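Local atomic coordinates of formate dehydrogenase subunit beta (Desulfovibrio gigas, PDB entry 1H0H), a protein that forms the electron-transfer subunit of an air-sensitive formate dehydrogenase, carrying three [4Fe-4S] clusters that serve the reversible two-electron oxidation of formate to carbon dioxide. Residues P125-V128 with Q133-K136; P79-A84 with S90-D95; P41-F46 with L51-E56. All blocks are in the same frame, centred on the assembly; numbering follows the deposited sequence.

Contact 1 of 3, residues P125-V128 with Q133-K136; sequences PRKV and QMAK. With SF4 (iron/sulfur cluster), chain N.
M134 lays its CG over the backbone of K127, 3.8 Å from K127 CA, and the same M134 CG lies 4.0 Å from K127 CB. Beyond that overlap the M134 side chain bends at its last torsion and packs on Y113, V116 and I117 of helix 113-119. The CA atoms of K127 and M134 are 4.2 Å apart, a spacing that matches their non-hydrogen-bonded antiparallel pairing. R126 and A135 form the neighbouring hydrogen-bonded pair: A135 N donates to R126 O at 3.0 Å, while R126 N returns only a weak bond to A135 O. V128 N adds a further bond to Q133 O, 2.9 Å long with an N-H...O angle of 165°. This register defines a short beta hairpin, strands 126-127 and 134-135, within the 4Fe-4S dicluster region. One end of it meets a cluster, where P125 CD approaches S3 of the SF4 at 3.6 Å and K136 CD reaches the same S3 at 3.5 Å. The K136 amine passes on to V101 O, and its charge may help to polarise the nearby cluster. On the face that carries A135, R126 folds back to give an NH1 bond of 2.8 Å to P125 O, from 47° above the carbonyl plane. R126 NH2 forms a salt bridge to D123, and K127, bent at its two outer torsions, brings NZ to S131 O and V128 O.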
ATOM      1  N   PRO B 125       2.176 -31.409 -23.106  1.00 17.40           N
ATOM      2  CA  PRO B 125       0.800 -31.945 -22.976  1.00 16.86           C
ATOM      3  C   PRO B 125       0.556 -32.766 -21.720  1.00 16.42           C
ATOM      4  O   PRO B 125       1.441 -33.494 -21.286  1.00 15.35           O
ATOM      5  CB  PRO B 125       0.654 -32.896 -24.172  1.00 17.20           C
ATOM      6  CG  PRO B 125       1.888 -32.816 -24.965  1.00 16.35           C
ATOM      7  CD  PRO B 125       2.892 -31.984 -24.261  1.00 15.26           C
ATOM      8  N   ARG B 126      -0.653 -32.698 -21.183  1.00 16.62           N
ATOM      9  CA  ARG B 126      -0.948 -33.436 -19.942  1.00 16.09           C
ATOM     10  C   ARG B 126      -2.305 -34.132 -19.980  1.00 15.83           C
ATOM     11  O   ARG B 126      -3.252 -33.625 -20.549  1.00 16.37           O
ATOM     12  CB  ARG B 126      -0.857 -32.492 -18.733  1.00 15.71           C
ATOM     13  CG  ARG B 126       0.537 -31.984 -18.471  1.00 16.23           C
ATOM     14  CD  ARG B 126       1.462 -33.029 -17.912  1.00 17.59           C
ATOM     15  NE  ARG B 126       2.799 -32.529 -17.615  1.00 18.82           N
ATOM     16  CZ  ARG B 126       3.809 -32.556 -18.475  1.00 18.32           C
ATOM     17  NH1 ARG B 126       3.646 -33.021 -19.712  1.00 16.91           N
ATOM     18  NH2 ARG B 126       4.976 -32.085 -18.099  1.00 19.14           N
ATOM     19  N   LYS B 127      -2.368 -35.311 -19.373  1.00 16.11           N
ATOM     20  CA  LYS B 127      -3.564 -36.125 -19.358  1.00 15.94           C
ATOM     21  C   LYS B 127      -4.335 -35.960 -18.052  1.00 17.28           C
ATOM     22  O   LYS B 127      -3.745 -35.931 -16.981  1.00 14.67           O
ATOM     23  CB  LYS B 127      -3.155 -37.598 -19.459  1.00 15.47           C
ATOM     24  CG  LYS B 127      -4.304 -38.555 -19.734  1.00 13.47           C
ATOM     25  CD  LYS B 127      -3.840 -40.042 -19.610  1.00 14.13           C
ATOM     26  CE  LYS B 127      -3.672 -40.479 -18.142  1.00 14.23           C
ATOM     27  NZ  LYS B 127      -4.950 -40.823 -17.440  1.00 14.11           N
ATOM     28  N   VAL B 128      -5.663 -35.906 -18.146  1.00 17.69           N
ATOM     29  CA  VAL B 128      -6.501 -35.868 -16.951  1.00 17.02           C
ATOM     30  C   VAL B 128      -6.447 -37.275 -16.317  1.00 17.26           C
ATOM     31  O   VAL B 128      -6.262 -38.277 -17.016  1.00 16.96           O
ATOM     32  CB  VAL B 128      -7.955 -35.533 -17.318  1.00 17.33           C
ATOM     33  CG1 VAL B 128      -8.601 -36.729 -18.016  1.00 16.79           C
ATOM     34  CG2 VAL B 128      -8.752 -35.101 -16.084  1.00 17.16           C
ATOM     35  N   GLN B 133      -7.984 -38.261 -22.019  1.00 14.12           N
ATOM     36  CA  GLN B 133      -8.110 -36.894 -22.486  1.00 15.45           C
ATOM     37  C   GLN B 133      -6.919 -36.060 -22.084  1.00 14.74           C
ATOM     38  O   GLN B 133      -6.488 -36.114 -20.930  1.00 15.31           O
ATOM     39  CB  GLN B 133      -9.371 -36.228 -21.947  1.00 16.69           C
ATOM     40  CG  GLN B 133      -9.733 -34.988 -22.723  1.00 17.06           C
ATOM     41  CD  GLN B 133     -11.117 -34.473 -22.370  1.00 18.69           C
ATOM     42  OE1 GLN B 133     -12.013 -35.265 -22.038  1.00 19.43           O
ATOM     43  NE2 GLN B 133     -11.307 -33.166 -22.465  1.00 16.88           N
ATOM     44  N   MET B 134      -6.438 -35.251 -23.017  1.00 14.34           N
ATOM     45  CA  MET B 134      -5.293 -34.377 -22.785  1.00 14.88           C
ATOM     46  C   MET B 134      -5.603 -32.911 -23.095  1.00 15.11           C
ATOM     47  O   MET B 134      -6.434 -32.607 -23.941  1.00 15.14           O
ATOM     48  CB  MET B 134      -4.106 -34.848 -23.614  1.00 16.62           C
ATOM     49  CG  MET B 134      -3.511 -36.198 -23.155  1.00 17.60           C
ATOM     50  SD  MET B 134      -2.186 -36.774 -24.253  1.00 18.07           S
ATOM     51  CE  MET B 134      -3.127 -37.029 -25.756  1.00 18.10           C
ATOM     52  N   ALA B 135      -4.932 -31.990 -22.410  1.00 15.45           N
ATOM     53  CA  ALA B 135      -5.141 -30.569 -22.670  1.00 16.56           C
ATOM     54  C   ALA B 135      -3.844 -29.811 -22.451  1.00 17.33           C
ATOM     55  O   ALA B 135      -2.902 -30.352 -21.882  1.00 17.46           O
ATOM     56  CB  ALA B 135      -6.284 -30.001 -21.799  1.00 17.59           C
ATOM     57  N   LYS B 136      -3.811 -28.571 -22.929  1.00 15.96           N
ATOM     58  CA  LYS B 136      -2.652 -27.691 -22.872  1.00 15.14           C
ATOM     59  C   LYS B 136      -3.142 -26.342 -23.398  1.00 15.77           C
ATOM     60  O   LYS B 136      -4.324 -26.193 -23.719  1.00 16.18           O
ATOM     61  CB  LYS B 136      -1.527 -28.225 -23.778  1.00 15.05           C
ATOM     62  CG  LYS B 136      -1.914 -28.226 -25.249  1.00 14.19           C
ATOM     63  CD  LYS B 136      -0.713 -28.518 -26.193  1.00 13.95           C
ATOM     64  CE  LYS B 136      -1.049 -28.165 -27.672  1.00 13.83           C
ATOM     65  NZ  LYS B 136      -1.332 -26.664 -27.826  1.00 16.31           N
TER
HETATM   66 FE1  SF4 N1013       4.604 -29.942 -27.571  1.00 17.36          FE
HETATM   67 FE2  SF4 N1013       2.898 -27.801 -27.919  1.00 17.49          FE
HETATM   68 FE3  SF4 N1013       4.914 -28.424 -29.857  1.00 17.77          FE
HETATM   69 FE4  SF4 N1013       2.745 -30.106 -29.532  1.00 17.28          FE
HETATM   70  S1  SF4 N1013       2.704 -27.887 -30.359  1.00 17.91           S
HETATM   71  S2  SF4 N1013       4.827 -30.768 -29.694  1.00 18.19           S
HETATM   72  S3  SF4 N1013       2.360 -29.904 -27.208  1.00 19.34           S
HETATM   73  S4  SF4 N1013       5.211 -27.678 -27.617  1.00 17.78           S

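Contact 2 of 3, residues P79-A84 with S90-D95; sequences PCKATA and SAIIHD. With SF4 (iron/sulfur cluster), chain N.
The peptide carbonyl of I92 is the flat group that K81 grips: K81 NZ meets I92 O at 3.0 Å, almost straight on, with a C=O...N angle of 172°. The H94 imidazole, in contrast, turns aside, and it is the H94 CB methylene that packs, 3.7 Å from K81 CD. With CG anti to the backbone N (chi1 -176°), K81 leaves the helix extended as far as CE and slides past I92 in the opposing direction, its CB 3.8 Å from I92 CG2. A final bend at chi4 then turns NZ onto the carbonyl; the amine's stronger partner is D85, which pairs with it as a salt bridge. Helix 79-84 crosses strand 92-94 at -124°, their short axes 8.6 Å apart; the contact joins a cluster-binding helix to one strand of a two-stranded antiparallel sheet, 92-94 with 101-103. I92 CD1 reaches across to the helix, 3.6 Å from A84 CB and 4.3 Å from C80 CB, with V116 of helix 113-119 also against I92. C80 SG binds FE4 of the SF4 at 2.4 Å, one of four cysteine ligands with C72, C75 and C120, while P79 CD lies 3.5 Å from its sulfide S2.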
ATOM      1  N   PRO B  79       4.951 -32.090 -33.646  1.00 15.72           N
ATOM      2  CA  PRO B  79       5.142 -33.532 -33.507  1.00 15.51           C
ATOM      3  C   PRO B  79       4.043 -34.204 -32.678  1.00 14.89           C
ATOM      4  O   PRO B  79       3.785 -35.370 -32.915  1.00 16.88           O
ATOM      5  CB  PRO B  79       6.510 -33.671 -32.826  1.00 15.89           C
ATOM      6  CG  PRO B  79       6.892 -32.340 -32.365  1.00 16.23           C
ATOM      7  CD  PRO B  79       6.001 -31.303 -32.968  1.00 15.55           C
ATOM      8  N   CYS B  80       3.425 -33.511 -31.737  1.00 14.49           N
ATOM      9  CA  CYS B  80       2.333 -34.125 -30.984  1.00 15.23           C
ATOM     10  C   CYS B  80       1.232 -34.544 -31.931  1.00 15.47           C
ATOM     11  O   CYS B  80       0.765 -35.688 -31.887  1.00 15.05           O
ATOM     12  CB  CYS B  80       1.785 -33.162 -29.941  1.00 15.92           C
ATOM     13  SG  CYS B  80       1.268 -31.597 -30.643  1.00 17.21           S
ATOM     14  N   LYS B  81       0.827 -33.624 -32.806  1.00 13.80           N
ATOM     15  CA  LYS B  81      -0.198 -33.947 -33.812  1.00 14.35           C
ATOM     16  C   LYS B  81       0.255 -34.992 -34.814  1.00 14.62           C
ATOM     17  O   LYS B  81      -0.523 -35.866 -35.233  1.00 14.41           O
ATOM     18  CB  LYS B  81      -0.626 -32.720 -34.595  1.00 13.95           C
ATOM     19  CG  LYS B  81      -1.771 -33.028 -35.603  1.00 13.60           C
ATOM     20  CD  LYS B  81      -2.303 -31.750 -36.244  1.00 16.44           C
ATOM     21  CE  LYS B  81      -3.059 -32.030 -37.533  1.00 16.14           C
ATOM     22  NZ  LYS B  81      -4.163 -32.963 -37.310  1.00 17.13           N
ATOM     23  N   ALA B  82       1.503 -34.888 -35.246  1.00 14.82           N
ATOM     24  CA  ALA B  82       2.010 -35.829 -36.229  1.00 14.93           C
ATOM     25  C   ALA B  82       1.835 -37.272 -35.733  1.00 14.92           C
ATOM     26  O   ALA B  82       1.535 -38.171 -36.503  1.00 13.00           O
ATOM     27  CB  ALA B  82       3.471 -35.526 -36.533  1.00 16.26           C
ATOM     28  N   THR B  83       2.046 -37.465 -34.437  1.00 12.79           N
ATOM     29  CA  THR B  83       1.919 -38.767 -33.782  1.00 12.46           C
ATOM     30  C   THR B  83       0.460 -39.159 -33.628  1.00 13.09           C
ATOM     31  O   THR B  83       0.042 -40.252 -33.986  1.00 11.63           O
ATOM     32  CB  THR B  83       2.555 -38.672 -32.397  1.00 12.15           C
ATOM     33  OG1 THR B  83       3.973 -38.516 -32.557  1.00 10.53           O
ATOM     34  CG2 THR B  83       2.384 -39.974 -31.624  1.00  9.80           C
ATOM     35  N   ALA B  84      -0.315 -38.232 -33.096  1.00 13.66           N
ATOM     36  CA  ALA B  84      -1.735 -38.465 -32.888  1.00 14.52           C
ATOM     37  C   ALA B  84      -2.464 -38.767 -34.183  1.00 14.29           C
ATOM     38  O   ALA B  84      -3.386 -39.580 -34.180  1.00 13.98           O
ATOM     39  CB  ALA B  84      -2.360 -37.257 -32.171  1.00 14.86           C
ATOM     40  N   SER B  90      -8.431 -36.033 -36.154  1.00 17.99           N
ATOM     41  CA  SER B  90      -9.312 -35.032 -35.555  1.00 19.15           C
ATOM     42  C   SER B  90      -9.050 -34.813 -34.062  1.00 18.53           C
ATOM     43  O   SER B  90      -9.665 -33.948 -33.433  1.00 18.26           O
ATOM     44  CB  SER B  90     -10.771 -35.432 -35.777  1.00 19.26           C
ATOM     45  OG  SER B  90     -11.109 -36.512 -34.917  1.00 19.94           O
ATOM     46  N   ALA B  91      -8.133 -35.583 -33.488  1.00 16.80           N
ATOM     47  CA  ALA B  91      -7.811 -35.452 -32.067  1.00 16.68           C
ATOM     48  C   ALA B  91      -7.157 -34.112 -31.731  1.00 16.13           C
ATOM     49  O   ALA B  91      -7.534 -33.455 -30.776  1.00 15.86           O
ATOM     50  CB  ALA B  91      -6.898 -36.590 -31.631  1.00 15.61           C
ATOM     51  N   ILE B  92      -6.134 -33.748 -32.505  1.00 16.48           N
ATOM     52  CA  ILE B  92      -5.431 -32.488 -32.333  1.00 16.48           C
ATOM     53  C   ILE B  92      -5.615 -31.698 -33.619  1.00 16.19           C
ATOM     54  O   ILE B  92      -5.241 -32.173 -34.677  1.00 16.44           O
ATOM     55  CB  ILE B  92      -3.926 -32.744 -32.067  1.00 16.48           C
ATOM     56  CG1 ILE B  92      -3.744 -33.501 -30.743  1.00 15.68           C
ATOM     57  CG2 ILE B  92      -3.150 -31.440 -32.102  1.00 14.51           C
ATOM     58  CD1 ILE B  92      -2.385 -34.084 -30.549  1.00 16.92           C
ATOM     59  N   ILE B  93      -6.277 -30.540 -33.526  1.00 17.54           N
ATOM     60  CA  ILE B  93      -6.485 -29.661 -34.676  1.00 18.15           C
ATOM     61  C   ILE B  93      -5.288 -28.727 -34.866  1.00 18.29           C
ATOM     62  O   ILE B  93      -4.742 -28.184 -33.886  1.00 18.23           O
ATOM     63  CB  ILE B  93      -7.771 -28.830 -34.494  1.00 19.53           C
ATOM     64  CG1 ILE B  93      -8.985 -29.751 -34.516  1.00 21.00           C
ATOM     65  CG2 ILE B  93      -7.902 -27.748 -35.602  1.00 21.40           C
ATOM     66  CD1 ILE B  93     -10.313 -29.044 -34.138  1.00 23.83           C
ATOM     67  N   HIS B  94      -4.866 -28.563 -36.121  1.00 17.80           N
ATOM     68  CA  HIS B  94      -3.834 -27.583 -36.469  1.00 18.64           C
ATOM     69  C   HIS B  94      -4.538 -26.474 -37.267  1.00 18.63           C
ATOM     70  O   HIS B  94      -4.891 -26.656 -38.435  1.00 18.81           O
ATOM     71  CB  HIS B  94      -2.724 -28.237 -37.282  1.00 18.28           C
ATOM     72  CG  HIS B  94      -1.446 -27.455 -37.315  1.00 18.99           C
ATOM     73  ND1 HIS B  94      -0.405 -27.782 -38.154  1.00 18.80           N
ATOM     74  CD2 HIS B  94      -1.023 -26.387 -36.593  1.00 19.17           C
ATOM     75  CE1 HIS B  94       0.596 -26.937 -37.966  1.00 18.85           C
ATOM     76  NE2 HIS B  94       0.247 -26.083 -37.023  1.00 19.08           N
ATOM     77  N   ASP B  95      -4.745 -25.328 -36.625  1.00 18.39           N
ATOM     78  CA  ASP B  95      -5.544 -24.273 -37.216  1.00 19.98           C
ATOM     79  C   ASP B  95      -4.762 -23.423 -38.187  1.00 20.85           C
ATOM     80  O   ASP B  95      -3.835 -22.720 -37.799  1.00 21.54           O
ATOM     81  CB  ASP B  95      -6.146 -23.399 -36.120  1.00 19.35           C
ATOM     82  CG  ASP B  95      -7.029 -22.328 -36.680  1.00 20.59           C
ATOM     83  OD1 ASP B  95      -8.032 -22.719 -37.316  1.00 21.30           O
ATOM     84  OD2 ASP B  95      -6.800 -21.089 -36.553  1.00 19.96           O
TER
HETATM   85 FE1  SF4 N1013       4.604 -29.942 -27.571  1.00 17.36          FE
HETATM   86 FE2  SF4 N1013       2.898 -27.801 -27.919  1.00 17.49          FE
HETATM   87 FE3  SF4 N1013       4.914 -28.424 -29.857  1.00 17.77          FE
HETATM   88 FE4  SF4 N1013       2.745 -30.106 -29.532  1.00 17.28          FE
HETATM   89  S1  SF4 N1013       2.704 -27.887 -30.359  1.00 17.91           S
HETATM   90  S2  SF4 N1013       4.827 -30.768 -29.694  1.00 18.19           S
HETATM   91  S3  SF4 N1013       2.360 -29.904 -27.208  1.00 19.34           S
HETATM   92  S4  SF4 N1013       5.211 -27.678 -27.617  1.00 17.78           S

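Contact 3 of 3, residues P41-F46 with L51-E56; sequences PPDFNF and LVRMHE
D43 and R53 supply the charged part of this contact: R53 NH2 donates to D43 OD1 at 2.9 Å with an N-H...O angle of 174°, and OD1 lies at the edge of the guanidinium, in its plane. Each partner of this salt bridge has a second charge to answer, D43 OD2 with R126 and R53 NE with D70, so the pair sits in a chain of alternating acids and bases that probably fixes the rotation of both groups. A water joins the same end more loosely, donating a hydrogen bond to P42 O at 3.1 Å and taking a weak bond from R53 NH1.

The aromatic part is modest. R53 NH2 comes within 3.5 Å of F44 CD2, the ring and guanidinium planes standing 87° apart; with R53 CZ 5.0 Å from the centre of the F44 ring, any cation-pi attraction is weak at most.

Strand 51-59 pairs with strand 62-70 as an antiparallel hairpin, and the loop 41-46 lies along it beside L51 and R53. The side chain of V52, between those two, points away from the loop, consistent with the alternation of a beta strand, and V52 touches an iron-sulfur cluster.

Apolar packing centres on L51, whose CG is anti to the backbone N (chi1 -175°), which sends its two methyls into the loop. L51 CD1 rests 3.5 Å from P41 CD, whereas L51 CD2 presses on the backbone, 3.4 Å from D43 CA. L51 CD2 also stands 3.7 Å above one face of the R53 guanidinium, toward its rim. F44 N, buried by the contact with L51 CD2 3.7 Å away, has no hydrogen-bonding partner in the model.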
ATOM      1  N   PRO B  41       2.035 -24.621  -9.455  1.00 16.52           N
ATOM      2  CA  PRO B  41       2.441 -26.031  -9.318  1.00 16.70           C
ATOM      3  C   PRO B  41       3.856 -26.322  -9.873  1.00 16.04           C
ATOM      4  O   PRO B  41       4.467 -25.502 -10.550  1.00 18.47           O
ATOM      5  CB  PRO B  41       1.398 -26.791 -10.140  1.00 17.38           C
ATOM      6  CG  PRO B  41       0.323 -25.814 -10.506  1.00 17.98           C
ATOM      7  CD  PRO B  41       0.901 -24.448 -10.380  1.00 17.67           C
ATOM      8  N   PRO B  42       4.368 -27.488  -9.550  1.00 16.95           N
ATOM      9  CA  PRO B  42       5.732 -27.889  -9.929  1.00 17.08           C
ATOM     10  C   PRO B  42       5.902 -28.069 -11.422  1.00 16.83           C
ATOM     11  O   PRO B  42       7.014 -27.964 -11.941  1.00 17.25           O
ATOM     12  CB  PRO B  42       5.889 -29.278  -9.282  1.00 17.31           C
ATOM     13  CG  PRO B  42       4.830 -29.391  -8.330  1.00 17.66           C
ATOM     14  CD  PRO B  42       3.681 -28.504  -8.743  1.00 17.20           C
ATOM     15  N   ASP B  43       4.808 -28.365 -12.108  1.00 16.18           N
ATOM     16  CA  ASP B  43       4.900 -28.713 -13.514  1.00 16.51           C
ATOM     17  C   ASP B  43       3.541 -28.539 -14.161  1.00 16.32           C
ATOM     18  O   ASP B  43       2.530 -28.350 -13.486  1.00 16.75           O
ATOM     19  CB  ASP B  43       5.393 -30.178 -13.622  1.00 16.82           C
ATOM     20  CG  ASP B  43       5.813 -30.586 -15.053  1.00 18.10           C
ATOM     21  OD1 ASP B  43       6.252 -29.722 -15.861  1.00 20.36           O
ATOM     22  OD2 ASP B  43       5.781 -31.783 -15.432  1.00 19.10           O
ATOM     23  N   PHE B  44       3.512 -28.550 -15.485  1.00 16.04           N
ATOM     24  CA  PHE B  44       2.252 -28.545 -16.193  1.00 16.49           C
ATOM     25  C   PHE B  44       1.383 -29.706 -15.753  1.00 15.56           C
ATOM     26  O   PHE B  44       1.892 -30.775 -15.440  1.00 15.06           O
ATOM     27  CB  PHE B  44       2.502 -28.817 -17.678  1.00 16.83           C
ATOM     28  CG  PHE B  44       3.179 -27.703 -18.409  1.00 15.61           C
ATOM     29  CD1 PHE B  44       2.581 -26.462 -18.522  1.00 16.32           C
ATOM     30  CD2 PHE B  44       4.380 -27.920 -19.055  1.00 15.48           C
ATOM     31  CE1 PHE B  44       3.198 -25.427 -19.239  1.00 15.25           C
ATOM     32  CE2 PHE B  44       4.991 -26.907 -19.780  1.00 15.72           C
ATOM     33  CZ  PHE B  44       4.371 -25.645 -19.881  1.00 14.95           C
ATOM     34  N   ASN B  45       0.069 -29.492 -15.723  1.00 16.43           N
ATOM     35  CA  ASN B  45      -0.881 -30.595 -15.526  1.00 16.11           C
ATOM     36  C   ASN B  45      -2.092 -30.342 -16.429  1.00 16.71           C
ATOM     37  O   ASN B  45      -2.144 -29.301 -17.120  1.00 16.50           O
ATOM     38  CB  ASN B  45      -1.256 -30.830 -14.045  1.00 16.64           C
ATOM     39  CG  ASN B  45      -1.833 -29.597 -13.381  1.00 16.60           C
ATOM     40  OD1 ASN B  45      -2.804 -29.031 -13.865  1.00 15.33           O
ATOM     41  ND2 ASN B  45      -1.257 -29.199 -12.239  1.00 15.09           N
ATOM     42  N   PHE B  46      -3.039 -31.281 -16.461  1.00 15.59           N
ATOM     43  CA  PHE B  46      -4.243 -31.144 -17.303  1.00 16.44           C
ATOM     44  C   PHE B  46      -4.961 -29.805 -17.110  1.00 16.58           C
ATOM     45  O   PHE B  46      -5.636 -29.318 -18.023  1.00 16.41           O
ATOM     46  CB  PHE B  46      -5.223 -32.320 -17.040  1.00 14.87           C
ATOM     47  CG  PHE B  46      -6.439 -32.332 -17.932  1.00 15.12           C
ATOM     48  CD1 PHE B  46      -6.370 -32.818 -19.241  1.00 15.03           C
ATOM     49  CD2 PHE B  46      -7.657 -31.864 -17.460  1.00 16.42           C
ATOM     50  CE1 PHE B  46      -7.496 -32.836 -20.046  1.00 15.25           C
ATOM     51  CE2 PHE B  46      -8.785 -31.855 -18.258  1.00 15.63           C
ATOM     52  CZ  PHE B  46      -8.699 -32.339 -19.567  1.00 15.67           C
ATOM     53  N   LEU B  51       2.587 -21.870 -16.811  1.00 16.81           N
ATOM     54  CA  LEU B  51       3.265 -22.102 -15.561  1.00 17.30           C
ATOM     55  C   LEU B  51       4.521 -21.257 -15.426  1.00 17.59           C
ATOM     56  O   LEU B  51       5.464 -21.392 -16.207  1.00 17.66           O
ATOM     57  CB  LEU B  51       3.625 -23.587 -15.462  1.00 16.44           C
ATOM     58  CG  LEU B  51       4.225 -23.943 -14.114  1.00 17.11           C
ATOM     59  CD1 LEU B  51       3.188 -23.843 -13.020  1.00 17.48           C
ATOM     60  CD2 LEU B  51       4.840 -25.342 -14.175  1.00 16.70           C
ATOM     61  N   VAL B  52       4.540 -20.372 -14.434  1.00 16.44           N
ATOM     62  CA  VAL B  52       5.728 -19.555 -14.238  1.00 16.57           C
ATOM     63  C   VAL B  52       6.787 -20.336 -13.470  1.00 16.71           C
ATOM     64  O   VAL B  52       6.664 -20.605 -12.268  1.00 17.90           O
ATOM     65  CB  VAL B  52       5.416 -18.184 -13.570  1.00 15.62           C
ATOM     66  CG1 VAL B  52       6.700 -17.414 -13.352  1.00 17.25           C
ATOM     67  CG2 VAL B  52       4.436 -17.374 -14.451  1.00 15.44           C
ATOM     68  N   ARG B  53       7.825 -20.733 -14.194  1.00 16.98           N
ATOM     69  CA  ARG B  53       8.888 -21.503 -13.599  1.00 15.77           C
ATOM     70  C   ARG B  53       9.883 -20.529 -13.011  1.00 16.08           C
ATOM     71  O   ARG B  53      10.066 -19.439 -13.542  1.00 14.92           O
ATOM     72  CB  ARG B  53       9.524 -22.392 -14.658  1.00 15.00           C
ATOM     73  CG  ARG B  53       8.617 -23.491 -15.165  1.00 16.10           C
ATOM     74  CD  ARG B  53       9.285 -24.383 -16.200  1.00 15.74           C
ATOM     75  NE  ARG B  53       8.367 -25.304 -16.864  1.00 16.39           N
ATOM     76  CZ  ARG B  53       7.908 -26.419 -16.309  1.00 16.72           C
ATOM     77  NH1 ARG B  53       8.259 -26.746 -15.065  1.00 17.90           N
ATOM     78  NH2 ARG B  53       7.101 -27.205 -16.991  1.00 17.75           N
ATOM     79  N   MET B  54      10.490 -20.892 -11.888  1.00 15.72           N
ATOM     80  CA  MET B  54      11.362 -19.963 -11.180  1.00 16.75           C
ATOM     81  C   MET B  54      12.575 -20.720 -10.674  1.00 17.63           C
ATOM     82  O   MET B  54      12.430 -21.725  -9.946  1.00 15.94           O
ATOM     83  CB  MET B  54      10.613 -19.293 -10.008  1.00 17.21           C
ATOM     84  CG  MET B  54       9.282 -18.597 -10.378  1.00 17.01           C
ATOM     85  SD  MET B  54       8.221 -18.186  -8.913  1.00 20.61           S
ATOM     86  CE  MET B  54       9.138 -16.797  -8.171  1.00 16.75           C
ATOM     87  N   HIS B  55      13.769 -20.253 -11.046  1.00 16.28           N
ATOM     88  CA  HIS B  55      15.001 -20.943 -10.644  1.00 16.27           C
ATOM     89  C   HIS B  55      16.115 -20.006 -10.210  1.00 14.73           C
ATOM     90  O   HIS B  55      16.562 -19.125 -10.965  1.00 14.62           O
ATOM     91  CB  HIS B  55      15.523 -21.854 -11.764  1.00 20.27           C
ATOM     92  CG  HIS B  55      14.663 -23.052 -12.012  1.00 23.20           C
ATOM     93  ND1 HIS B  55      13.940 -23.221 -13.173  1.00 25.98           N
ATOM     94  CD2 HIS B  55      14.376 -24.123 -11.232  1.00 25.55           C
ATOM     95  CE1 HIS B  55      13.264 -24.357 -13.112  1.00 25.09           C
ATOM     96  NE2 HIS B  55      13.515 -24.927 -11.948  1.00 26.77           N
ATOM     97  N   GLU B  56      16.575 -20.208  -8.994  1.00 14.03           N
ATOM     98  CA  GLU B  56      17.689 -19.442  -8.498  1.00 15.66           C
ATOM     99  C   GLU B  56      18.927 -19.911  -9.227  1.00 16.30           C
ATOM    100  O   GLU B  56      19.097 -21.118  -9.439  1.00 17.07           O
ATOM    101  CB  GLU B  56      17.869 -19.655  -7.001  1.00 16.15           C
ATOM    102  CG  GLU B  56      16.841 -18.900  -6.194  1.00 15.90           C
ATOM    103  CD  GLU B  56      17.192 -18.842  -4.743  1.00 14.88           C
ATOM    104  OE1 GLU B  56      18.338 -19.177  -4.342  1.00 16.80           O
ATOM    105  OE2 GLU B  56      16.302 -18.468  -3.988  1.00 17.23           O
TER
HETATM  106  O   HOH W   1       9.010 -29.618 -13.582  1.00 33.16           O

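How the contacts relate
Contact 3 is the most deeply set, its centre about 11 Å from that of the chain and most of its touching residues buried; contacts 1 and 2 lie farther out, about 14 and 17 Å from the centre, and are partly buried. Their chemistry also differs: backbone pairing in contact 1, a lysine and apolar packing between helix and strand in contact 2, and a salt bridge and leucine packing in contact 3. Contacts 1 and 2 approach the same [4Fe-4S] cluster and both lean on strand 101-103 and helix 113-119, without touching. Contact 1 joins contact 3 through a salt bridge of R126 with D43 and a probable hydrogen bond to F44 O. Contacts 2 and 3 stay separate.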